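Local coordinates for phosphoserine aminotransferase (Bacillus alcalophilus, PDB 1W23) that catalyses the pyridoxal-phosphate-dependent, reversible transamination between O-phospho-L-serine and 2-oxoglutarate in serine biosynthesis, working as a homodimer, at the interface of chains A and B. Residues are numbered along the deposited sequence; one frame, centred on the assembly and turned at random. Chains: chain A/B, Phosphoserine aminotransferase.

Contact 1: the interface of chains A and B. Residues chain A 8, 10-11; chain B 39-41, 238, 241.
A:Pro11 lies against the backbone of B:Leu39 to B:His41 in the two-fold interface of the homodimer. Its ring atoms CB, CG and CD all come near the carbonyl oxygen of B:Leu39. The nearest, CD, is 3.3 Å from B:Leu39 O. The peptide bond before A:Pro11 is cis, which fixes how this ring stands relative to the A:Gly10 carbonyl. On the side toward the cofactor-binding segment, the CD and CG edge of the ring faces B:Thr238, with A:Pro11 CD 3.8 Å from the methyl CG2 of B:Thr238. With OG1 beside the backbone N (chi1 -52°), this methyl and not the hydroxyl faces the proline.

The imidazole of B:His41 presents its edge to A:Gly10. The carbonyl oxygen A:Gly10 O lies in the ring plane, 3.3 Å from ND1 of B:His41. This hydrogen bond from ND1 is weak, with 134° at the hydrogen. One face of the ring lies against CA of its own-chain neighbour B:Thr238. A:Gly10 O is also bridged to B:Ser40 by water 1. The water is 2.7 Å from A:Gly10 O and 2.7 Å from the hydroxyl OG of B:Ser40. A first torsion of 167° swings this hydroxyl away from the backbone N of B:Ser40 and brings it to the water.

A:Asn8 approaches B:Ser40 with its amide group. The amide nitrogen ND2 is 3.4 Å from B:Ser40 N, and OD1 is near B:Ser40 CB. Both nitrogens are donors, so this is packing and not a hydrogen bond.

The site joins an N-terminal loop of chain A, after strand 5-6, to two stretches of chain B. One follows the 3-10 helix 36-38. The other leads into helix 241-257 and includes the cofactor-binding residue B:Thr238.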
# COMPACT_ATOMS: atom_id res chain seq x y z
N ASN A 8 -18.11 -2.92 -10.54
CA ASN A 8 -16.66 -2.97 -10.72
C ASN A 8 -16.05 -4.21 -10.08
O ASN A 8 -16.45 -4.67 -8.99
CB ASN A 8 -16.02 -1.70 -10.11
CG ASN A 8 -16.02 -0.54 -11.04
OD1 ASN A 8 -15.99 -0.70 -12.26
ND2 ASN A 8 -16.02 0.67 -10.49
N GLY A 10 -12.80 -4.67 -9.10
CA GLY A 10 -11.71 -4.53 -8.16
C GLY A 10 -10.85 -3.33 -8.49
O GLY A 10 -10.29 -3.27 -9.63
N PRO A 11 -10.68 -2.34 -7.62
CA PRO A 11 -11.52 -2.05 -6.48
C PRO A 11 -13.01 -1.97 -6.88
O PRO A 11 -13.35 -2.06 -8.06
CB PRO A 11 -10.98 -0.72 -5.95
CG PRO A 11 -9.59 -0.70 -6.45
CD PRO A 11 -9.68 -1.26 -7.85
N LEU B 39 -13.71 2.89 -7.47
CA LEU B 39 -13.41 2.89 -8.90
C LEU B 39 -12.47 1.75 -9.27
O LEU B 39 -11.54 1.44 -8.53
CB LEU B 39 -12.69 4.16 -9.32
CG LEU B 39 -13.41 5.47 -9.03
CD1 LEU B 39 -12.46 6.62 -9.41
CD2 LEU B 39 -14.71 5.55 -9.75
N SER B 40 -12.65 1.19 -10.44
CA SER B 40 -11.67 0.26 -11.01
C SER B 40 -10.39 1.05 -11.34
O SER B 40 -10.45 2.17 -11.83
CB SER B 40 -12.26 -0.32 -12.34
OG SER B 40 -11.19 -0.96 -13.03
N HIS B 41 -9.25 0.43 -11.09
CA HIS B 41 -8.01 1.09 -11.48
C HIS B 41 -7.79 1.00 -12.97
O HIS B 41 -6.90 1.71 -13.42
CB HIS B 41 -6.77 0.49 -10.78
CG HIS B 41 -6.55 -0.97 -11.14
ND1 HIS B 41 -7.50 -1.93 -10.87
CD2 HIS B 41 -5.53 -1.58 -11.79
CE1 HIS B 41 -7.07 -3.09 -11.31
NE2 HIS B 41 -5.89 -2.92 -11.85
N THR B 238 -3.01 -3.88 -8.84
CA THR B 238 -3.91 -2.81 -8.36
C THR B 238 -3.10 -1.81 -7.53
O THR B 238 -2.49 -2.22 -6.52
CB THR B 238 -5.04 -3.40 -7.48
OG1 THR B 238 -5.70 -4.47 -8.16
CG2 THR B 238 -6.07 -2.32 -7.19
N THR B 241 -5.07 3.16 -4.68
CA THR B 241 -5.75 4.22 -5.39
C THR B 241 -6.06 5.42 -4.52
O THR B 241 -5.87 6.56 -4.98
CB THR B 241 -7.03 3.68 -6.11
OG1 THR B 241 -7.85 3.07 -5.08
CG2 THR B 241 -6.74 2.66 -7.19
O HOH W 1 -11.33 -3.44 -12.09

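Contact 2: the interface of chains A and B. Residues chain A 220-222, 236; chain B 105, 108-109, 112.
A:Thr222 opens a short 3-10 helix, 222-224, with helical backbone angles, after the extended A:Val220 and A:Pro221, and it meets helix 101-113 of chain B. This is part of the dimer interface of a class-V aminotransferase of the SerC subfamily.

The carboxylate of B:Glu109 receives two bonds from A:Thr222. The backbone N of A:Thr222 donates to OE1 of B:Glu109 at 3.2 Å. The hydroxyl OG1 of A:Thr222 donates to OE2 of B:Glu109 at 2.6 Å. Both oxygens are met on the syn side, and both donors are tilted from the carboxylate plane, the backbone N by 29°. The two bonds use one oxygen each and should restrict rotation of the carboxylate. A:Thr222 OG1 lies beside its own backbone N (chi1 -54°), and this brings both donors to the same carboxylate. The chain of B:Glu109 bends at its second torsion (chi2 -54°), which turns the carboxylate toward A:Thr222. The two side chains cross at about a right angle.

B:Lys108 runs out nearly straight and bends at its last torsion. Its ammonium NZ is 3.0 Å from A:Thr222 OG1. This can be a hydrogen bond from the lysine, with the hydroxyl accepting while it donates to B:Glu109. NZ also forms a salt bridge within chain B, 3.5 Å from OE2 of B:Glu109. The positive charge would probably favour the ionised carboxylate.

B:Leu112 packs one turn further along the helix. Its methyl CD1 is 4.0 Å from A:Pro221 CA. At the other end of the patch, the phenol of A:Tyr236 comes near the poorly ordered B:Lys105 but makes no definite contact with it.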
# COMPACT_ATOMS: atom_id res chain seq x y z
N VAL A 220 16.49 -14.43 2.73
CA VAL A 220 15.35 -13.66 2.21
C VAL A 220 15.38 -12.23 2.76
O VAL A 220 15.58 -12.07 3.98
CB VAL A 220 14.04 -14.38 2.58
CG1 VAL A 220 12.82 -13.54 2.21
CG2 VAL A 220 14.00 -15.75 1.87
N PRO A 221 15.22 -11.19 1.94
CA PRO A 221 15.20 -9.81 2.45
C PRO A 221 14.22 -9.65 3.60
O PRO A 221 13.13 -10.25 3.62
CB PRO A 221 14.73 -9.04 1.26
CG PRO A 221 15.33 -9.80 0.11
CD PRO A 221 15.08 -11.25 0.49
N THR A 222 14.55 -8.73 4.52
CA THR A 222 13.76 -8.52 5.73
C THR A 222 12.28 -8.32 5.45
O THR A 222 11.39 -8.95 6.09
CB THR A 222 14.35 -7.28 6.47
OG1 THR A 222 15.75 -7.46 6.69
CG2 THR A 222 13.66 -7.19 7.82
N TYR A 236 6.27 -3.53 11.26
CA TYR A 236 7.71 -3.48 11.05
C TYR A 236 8.10 -2.13 10.43
O TYR A 236 9.05 -1.47 10.86
CB TYR A 236 8.18 -4.64 10.15
CG TYR A 236 9.65 -4.45 9.84
CD1 TYR A 236 10.64 -4.73 10.82
CD2 TYR A 236 10.08 -3.99 8.62
CE1 TYR A 236 11.97 -4.55 10.50
CE2 TYR A 236 11.44 -3.77 8.31
CZ TYR A 236 12.37 -4.05 9.27
OH TYR A 236 13.72 -3.88 9.05
N LYS B 105 19.97 1.11 7.66
CA LYS B 105 18.95 0.10 7.28
C LYS B 105 19.02 -0.21 5.80
O LYS B 105 18.81 -1.37 5.41
CB LYS B 105 17.55 0.59 7.67
CG LYS B 105 17.34 0.61 9.21
CD LYS B 105 16.74 -0.65 9.74
CE LYS B 105 16.58 -0.53 11.25
NZ LYS B 105 15.94 0.73 11.75
N LYS B 108 22.13 -2.45 5.14
CA LYS B 108 21.88 -3.79 5.66
C LYS B 108 21.21 -4.66 4.60
O LYS B 108 21.55 -5.85 4.41
CB LYS B 108 21.05 -3.74 6.92
CG LYS B 108 20.60 -5.09 7.46
CD LYS B 108 19.81 -4.97 8.74
CE LYS B 108 19.26 -6.31 9.15
NZ LYS B 108 17.92 -6.72 8.68
N GLU B 109 20.20 -4.13 3.90
CA GLU B 109 19.50 -4.94 2.91
C GLU B 109 20.38 -5.21 1.70
O GLU B 109 20.29 -6.30 1.13
CB GLU B 109 18.19 -4.26 2.49
CG GLU B 109 17.19 -4.13 3.61
CD GLU B 109 16.89 -5.48 4.27
OE1 GLU B 109 16.62 -6.49 3.58
OE2 GLU B 109 16.96 -5.47 5.50
N LEU B 112 22.78 -8.33 2.05
CA LEU B 112 22.22 -9.63 1.83
C LEU B 112 22.33 -10.04 0.37
O LEU B 112 22.34 -11.22 0.04
CB LEU B 112 20.73 -9.64 2.21
CG LEU B 112 20.32 -9.47 3.67
CD1 LEU B 112 18.84 -9.32 4.00
CD2 LEU B 112 20.85 -10.70 4.46

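Contact 1 and contact 2 are about 31 Å apart, measured between the centres of their C-alpha atoms. They share no residue, but both belong to the same two-fold interface, so each occurs twice. The segment 236-241 of one chain supplies Tyr236 to contact 2 and Thr238 and Thr241 to the symmetry twin of contact 1. Two patches this far apart, each doubled by the symmetry, hold the subunits together at widely separated points. Thr238 is also a cofactor-binding residue, which suggests that the dimer interface and the active site are coupled.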